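Local structure of possible glutathione S-transferase (Rhodopseudomonas palustris, 3M8N) at residues S15-L20 with D162-G167; S52-L57 with L66-A71. The protein probably acts as a glutathione transferase, joining reduced glutathione to electrophilic substrates. One frame throughout, in Å; residues are numbered along the deposited sequence.

Contact 1 (15-20 with 162-167) joins the thioredoxin-like domain to the all-helical domain, whereas contact 2 (52-57 with 66-71) lies entirely within the thioredoxin-like domain. Their centres are 13 Å apart, yet they touch directly. K17 of contact 1 bridges them: its CE lies 3.2 Å from N70 OD1 and 3.3 Å from S69 OG, and its NZ makes a weak hydrogen bond to N70 OD1. On another flank of helix 13-24, S15 OG packs 3.7 Å from CB of P56, the residue after the cis peptide bond. By analogy with other glutathione transferases, contact 2 would probably form part of the glutathione site, with contact 1 adjoining it at the domain boundary.

Contact 1: S15-L20 with D162-G167; sequences SYKVRL and DIALYG
The CG2 branch of I163 touches helix 13-24, 3.5 Å from the carbonyl oxygen K17 O and 4.0 Å from L20 CD2. CG2 stands anti to the backbone N of I163, and the leucine and isoleucine branches meet obliquely. The two helix segments run in roughly opposite directions, 142° apart, with axes 8.7 Å from each other at closest approach.

One residue on, A164 faces the lysine mainly with its backbone. The bent chain of K17 passes alongside, its CE 3.8 Å from A164 O, while the ammonium end makes no hydrogen bond to that carbonyl. It is held instead by a salt bridge to E100 and a hydrogen bond to N14, so its charge, buried at the domain boundary, is probably balanced by the glutamate.

Y166 brings its ring to the contact with CG anti to the backbone N (chi1 -171°). The rings of Y16 and Y166 meet edge to edge, with CE2 of Y16 3.9 Å from CE2 of Y166, and L20 CD2 also touches Y166. The hydroxyl oxygen of Y16 comes closer still, OH 3.6 Å from Y166 CE2. Neither phenol depends on the other for hydrogen bonding: Y16 OH bonds to I199 O, and Y166 OH to E193.

G167 closes the row. Its CA lies 3.9 Å from K17 CG, and a CB here would point toward helix 13-24 and collide with the lysine chain.

This is the interdomain interface of the glutathione transferase fold, helix 13-24 of the thioredoxin-like domain packing on helix 160-169 of the helical domain. D162 OD2 accepts a hydrogen bond from T159 N just before the latter helix, consistent with the N-capping box of this family.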
loop_
_atom_site.group_PDB
_atom_site.type_symbol
_atom_site.label_atom_id
_atom_site.label_comp_id
_atom_site.label_asym_id
_atom_site.label_seq_id
_atom_site.Cartn_x
_atom_site.Cartn_y
_atom_site.Cartn_z
ATOM N N SER A 15 -4.272 4.818 -12.309
ATOM C CA SER A 15 -4.385 6.158 -12.749
ATOM C C SER A 15 -5.813 6.599 -12.577
ATOM O O SER A 15 -6.054 7.751 -12.193
ATOM C CB SER A 15 -4.046 6.312 -14.222
ATOM O OG SER A 15 -2.668 6.396 -14.503
ATOM N N TYR A 16 -6.756 5.725 -12.901
ATOM C CA TYR A 16 -8.139 6.074 -12.748
ATOM C C TYR A 16 -8.528 6.375 -11.307
ATOM O O TYR A 16 -9.331 7.241 -11.078
ATOM C CB TYR A 16 -9.030 4.988 -13.307
ATOM C CG TYR A 16 -10.516 5.081 -12.888
ATOM C CD1 TYR A 16 -11.286 6.174 -13.224
ATOM C CD2 TYR A 16 -11.134 4.040 -12.182
ATOM C CE1 TYR A 16 -12.653 6.250 -12.840
ATOM C CE2 TYR A 16 -12.492 4.120 -11.798
ATOM C CZ TYR A 16 -13.233 5.224 -12.144
ATOM O OH TYR A 16 -14.545 5.299 -11.817
ATOM N N LYS A 17 -7.981 5.664 -10.324
ATOM C CA LYS A 17 -8.156 6.040 -8.901
ATOM C C LYS A 17 -7.913 7.531 -8.624
ATOM O O LYS A 17 -8.706 8.183 -7.965
ATOM C CB LYS A 17 -7.251 5.211 -7.989
ATOM C CG LYS A 17 -7.687 3.829 -7.800
ATOM C CD LYS A 17 -6.511 2.890 -7.843
ATOM C CE LYS A 17 -5.802 2.957 -6.641
ATOM N NZ LYS A 17 -5.289 1.572 -6.460
ATOM N N VAL A 18 -6.803 8.052 -9.124
ATOM C CA VAL A 18 -6.419 9.392 -8.881
ATOM C C VAL A 18 -7.320 10.348 -9.634
ATOM O O VAL A 18 -7.731 11.343 -9.092
ATOM C CB VAL A 18 -5.007 9.637 -9.296
ATOM C CG1 VAL A 18 -4.737 11.022 -9.023
ATOM C CG2 VAL A 18 -4.012 8.717 -8.523
ATOM N N ARG A 19 -7.627 10.063 -10.881
ATOM C CA ARG A 19 -8.654 10.854 -11.587
ATOM C C ARG A 19 -10.015 10.893 -10.890
ATOM O O ARG A 19 -10.666 11.889 -10.897
ATOM C CB ARG A 19 -8.866 10.298 -12.951
ATOM C CG ARG A 19 -7.810 10.606 -14.036
ATOM C CD ARG A 19 -8.439 10.126 -15.376
ATOM N NE ARG A 19 -7.607 9.061 -15.796
ATOM C CZ ARG A 19 -7.876 7.809 -16.059
ATOM N NH1 ARG A 19 -9.072 7.305 -16.125
ATOM N NH2 ARG A 19 -6.817 7.081 -16.317
ATOM N N LEU A 20 -10.440 9.806 -10.294
ATOM C CA LEU A 20 -11.709 9.711 -9.620
ATOM C C LEU A 20 -11.702 10.618 -8.401
ATOM O O LEU A 20 -12.635 11.418 -8.218
ATOM C CB LEU A 20 -12.000 8.275 -9.202
ATOM C CG LEU A 20 -13.321 7.987 -8.502
ATOM C CD1 LEU A 20 -14.490 8.582 -9.336
ATOM C CD2 LEU A 20 -13.496 6.525 -8.265
ATOM N N ASP A 162 -12.245 3.793 -0.127
ATOM C CA ASP A 162 -13.312 3.312 -1.040
ATOM C C ASP A 162 -12.900 3.529 -2.472
ATOM O O ASP A 162 -13.032 2.646 -3.299
ATOM C CB ASP A 162 -14.609 4.050 -0.765
ATOM C CG ASP A 162 -15.122 3.804 0.601
ATOM O OD1 ASP A 162 -15.585 2.710 0.896
ATOM O OD2 ASP A 162 -15.050 4.699 1.426
ATOM N N ILE A 163 -12.385 4.715 -2.748
ATOM C CA ILE A 163 -11.870 5.072 -4.061
ATOM C C ILE A 163 -10.732 4.164 -4.449
ATOM O O ILE A 163 -10.654 3.761 -5.588
ATOM C CB ILE A 163 -11.401 6.562 -4.100
ATOM C CG1 ILE A 163 -12.571 7.484 -3.769
ATOM C CG2 ILE A 163 -10.745 6.936 -5.416
ATOM C CD1 ILE A 163 -12.117 8.790 -3.423
ATOM N N ALA A 164 -9.801 3.895 -3.540
ATOM C CA ALA A 164 -8.705 2.996 -3.868
ATOM C C ALA A 164 -9.167 1.583 -4.219
ATOM O O ALA A 164 -8.789 1.034 -5.224
ATOM C CB ALA A 164 -7.705 2.965 -2.745
ATOM N N LEU A 165 -10.042 1.025 -3.399
ATOM C CA LEU A 165 -10.615 -0.297 -3.638
ATOM C C LEU A 165 -11.501 -0.327 -4.874
ATOM O O LEU A 165 -11.510 -1.292 -5.629
ATOM C CB LEU A 165 -11.389 -0.753 -2.404
ATOM C CG LEU A 165 -10.464 -1.067 -1.240
ATOM C CD1 LEU A 165 -11.164 -1.129 0.088
ATOM C CD2 LEU A 165 -9.764 -2.335 -1.520
ATOM N N TYR A 166 -12.179 0.771 -5.137
ATOM C CA TYR A 166 -12.997 0.817 -6.292
ATOM C C TYR A 166 -12.257 0.619 -7.598
ATOM O O TYR A 166 -12.809 0.059 -8.500
ATOM C CB TYR A 166 -13.870 2.098 -6.314
ATOM C CG TYR A 166 -14.891 2.074 -7.411
ATOM C CD1 TYR A 166 -16.164 1.534 -7.217
ATOM C CD2 TYR A 166 -14.550 2.539 -8.675
ATOM C CE1 TYR A 166 -17.106 1.506 -8.302
ATOM C CE2 TYR A 166 -15.439 2.511 -9.718
ATOM C CZ TYR A 166 -16.708 1.986 -9.527
ATOM O OH TYR A 166 -17.494 1.988 -10.643
ATOM N N GLY A 167 -11.046 1.121 -7.721
ATOM C CA GLY A 167 -10.241 1.054 -8.927
ATOM C C GLY A 167 -10.197 -0.259 -9.691
ATOM O O GLY A 167 -10.528 -0.287 -10.886
#

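Contact 2: S52-L57 with L66-A71; sequences SGQVPL and LAESNA
Q54 reaches across to E68 with its amide: NE2 donates to E68 OE2 over 3.2 Å, at an N-H...O angle of 151°. The acceptor lies in the plane of the amide, but the donor comes from above the carboxylate plane, the two flat groups being turned 65° apart. A bend at chi2 (-139°) carries the glutamine tip over A67, whose CB is 4.1 Å from NE2. E68 OE2 is also bonded to H102 of the second subunit, so one carboxylate oxygen links the loop to the dimer partner. An alanine in place of Q54 would probably leave E68 OE2 to H102 of the second subunit, without the amide donor from the loop.

P56 follows a cis peptide bond, and its ring meets the start of helix 69-77, CG lying 3.9 Å from S69 CB. The cis-proline before strand 57-59 is a hallmark of the thioredoxin fold; in related glutathione transferases the residue before it pairs through its backbone with the cysteinyl part of glutathione and the Glu-Ser pair holds the gamma-glutamyl end, roles consistent with V55, E68 and S69 here. E68 occupies the N-cap position. A water connects the two sides, donating to P56 O and accepting from E68 N, both at 2.8 Å.

A67 offers its methyl group to L57 CD1 at 3.7 Å, where the neighbouring strands 57-59 and 65-67 run antiparallel. Next to this apolar contact, L57 CA directs a C-H toward L66 O, 3.5 Å away. The backbone N of A67 is bonded to Q95 of the second subunit.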
loop_
_atom_site.group_PDB
_atom_site.type_symbol
_atom_site.label_atom_id
_atom_site.label_comp_id
_atom_site.label_asym_id
_atom_site.label_seq_id
_atom_site.Cartn_x
_atom_site.Cartn_y
_atom_site.Cartn_z
ATOM N N SER A 52 11.639 5.096 -11.829
ATOM C CA SER A 52 10.961 3.766 -11.932
ATOM C C SER A 52 9.890 3.597 -12.987
ATOM O O SER A 52 9.239 2.573 -13.000
ATOM C CB SER A 52 10.248 3.386 -10.648
ATOM O OG SER A 52 10.970 3.834 -9.550
ATOM N N GLY A 53 9.671 4.592 -13.825
ATOM C CA GLY A 53 8.692 4.483 -14.885
ATOM C C GLY A 53 7.235 4.481 -14.438
ATOM O O GLY A 53 6.363 4.048 -15.178
ATOM N N GLN A 54 6.963 4.979 -13.237
ATOM C CA GLN A 54 5.635 4.874 -12.653
ATOM C C GLN A 54 4.627 5.920 -13.193
ATOM O O GLN A 54 4.889 7.097 -13.217
ATOM C CB GLN A 54 5.762 4.992 -11.142
ATOM C CG GLN A 54 6.658 3.976 -10.497
ATOM C CD GLN A 54 6.086 3.434 -9.199
ATOM O OE1 GLN A 54 5.136 2.612 -9.211
ATOM N NE2 GLN A 54 6.674 3.845 -8.070
ATOM N N VAL A 55 3.478 5.439 -13.622
ATOM C CA VAL A 55 2.286 6.231 -13.934
ATOM C C VAL A 55 1.146 5.673 -13.022
ATOM O O VAL A 55 0.995 4.476 -12.961
ATOM C CB VAL A 55 1.976 6.039 -15.454
ATOM C CG1 VAL A 55 0.827 6.812 -15.899
ATOM C CG2 VAL A 55 3.174 6.451 -16.262
ATOM N N PRO A 56 0.352 6.522 -12.306
ATOM C CA PRO A 56 0.288 7.968 -12.342
ATOM C C PRO A 56 1.439 8.643 -11.581
ATOM O O PRO A 56 2.073 8.021 -10.736
ATOM C CB PRO A 56 -1.072 8.260 -11.707
ATOM C CG PRO A 56 -1.228 7.185 -10.662
ATOM C CD PRO A 56 -0.562 5.976 -11.275
ATOM N N LEU A 57 1.696 9.897 -11.929
ATOM C CA LEU A 57 2.636 10.739 -11.241
ATOM C C LEU A 57 1.997 12.075 -11.073
ATOM O O LEU A 57 1.443 12.623 -12.016
ATOM C CB LEU A 57 3.885 10.891 -12.080
ATOM C CG LEU A 57 5.234 11.184 -11.433
ATOM C CD1 LEU A 57 5.639 10.100 -10.478
ATOM C CD2 LEU A 57 6.229 11.254 -12.550
ATOM N N LEU A 66 5.099 13.061 -7.041
ATOM C CA LEU A 66 4.714 12.045 -6.143
ATOM C C LEU A 66 4.183 10.867 -6.936
ATOM O O LEU A 66 3.445 11.027 -7.871
ATOM C CB LEU A 66 3.703 12.619 -5.152
ATOM C CG LEU A 66 3.009 11.705 -4.184
ATOM C CD1 LEU A 66 3.957 11.305 -3.105
ATOM C CD2 LEU A 66 1.883 12.453 -3.677
ATOM N N ALA A 67 4.667 9.675 -6.612
ATOM C CA ALA A 67 4.284 8.467 -7.285
ATOM C C ALA A 67 3.451 7.635 -6.374
ATOM O O ALA A 67 3.312 7.938 -5.211
ATOM C CB ALA A 67 5.479 7.705 -7.683
ATOM N N GLU A 68 2.908 6.551 -6.902
ATOM C CA GLU A 68 2.047 5.620 -6.139
ATOM C C GLU A 68 0.643 6.176 -5.973
ATOM O O GLU A 68 0.407 7.049 -5.153
ATOM C CB GLU A 68 2.600 5.185 -4.759
ATOM C CG GLU A 68 3.917 4.373 -4.787
ATOM C CD GLU A 68 3.794 2.964 -5.356
ATOM O OE1 GLU A 68 2.677 2.364 -5.301
ATOM O OE2 GLU A 68 4.815 2.472 -5.887
ATOM N N SER A 69 -0.296 5.608 -6.717
ATOM C CA SER A 69 -1.654 6.050 -6.706
ATOM C C SER A 69 -2.207 6.168 -5.343
ATOM O O SER A 69 -2.929 7.067 -5.123
ATOM C CB SER A 69 -2.549 5.200 -7.589
ATOM O OG SER A 69 -2.627 3.912 -7.088
ATOM N N ASN A 70 -1.832 5.335 -4.396
ATOM C CA ASN A 70 -2.464 5.398 -3.073
ATOM C C ASN A 70 -1.879 6.452 -2.183
ATOM O O ASN A 70 -2.572 6.969 -1.312
ATOM C CB ASN A 70 -2.429 4.046 -2.358
ATOM C CG ASN A 70 -3.419 3.036 -2.920
ATOM O OD1 ASN A 70 -4.050 3.207 -3.929
ATOM N ND2 ASN A 70 -3.524 1.987 -2.252
ATOM N N ALA A 71 -0.594 6.765 -2.396
ATOM C CA ALA A 71 0.047 7.939 -1.789
ATOM C C ALA A 71 -0.458 9.266 -2.378
ATOM O O ALA A 71 -0.607 10.233 -1.668
ATOM C CB ALA A 71 1.594 7.861 -1.922
HETATM O O HOH W 1 2.876 5.615 -9.501
#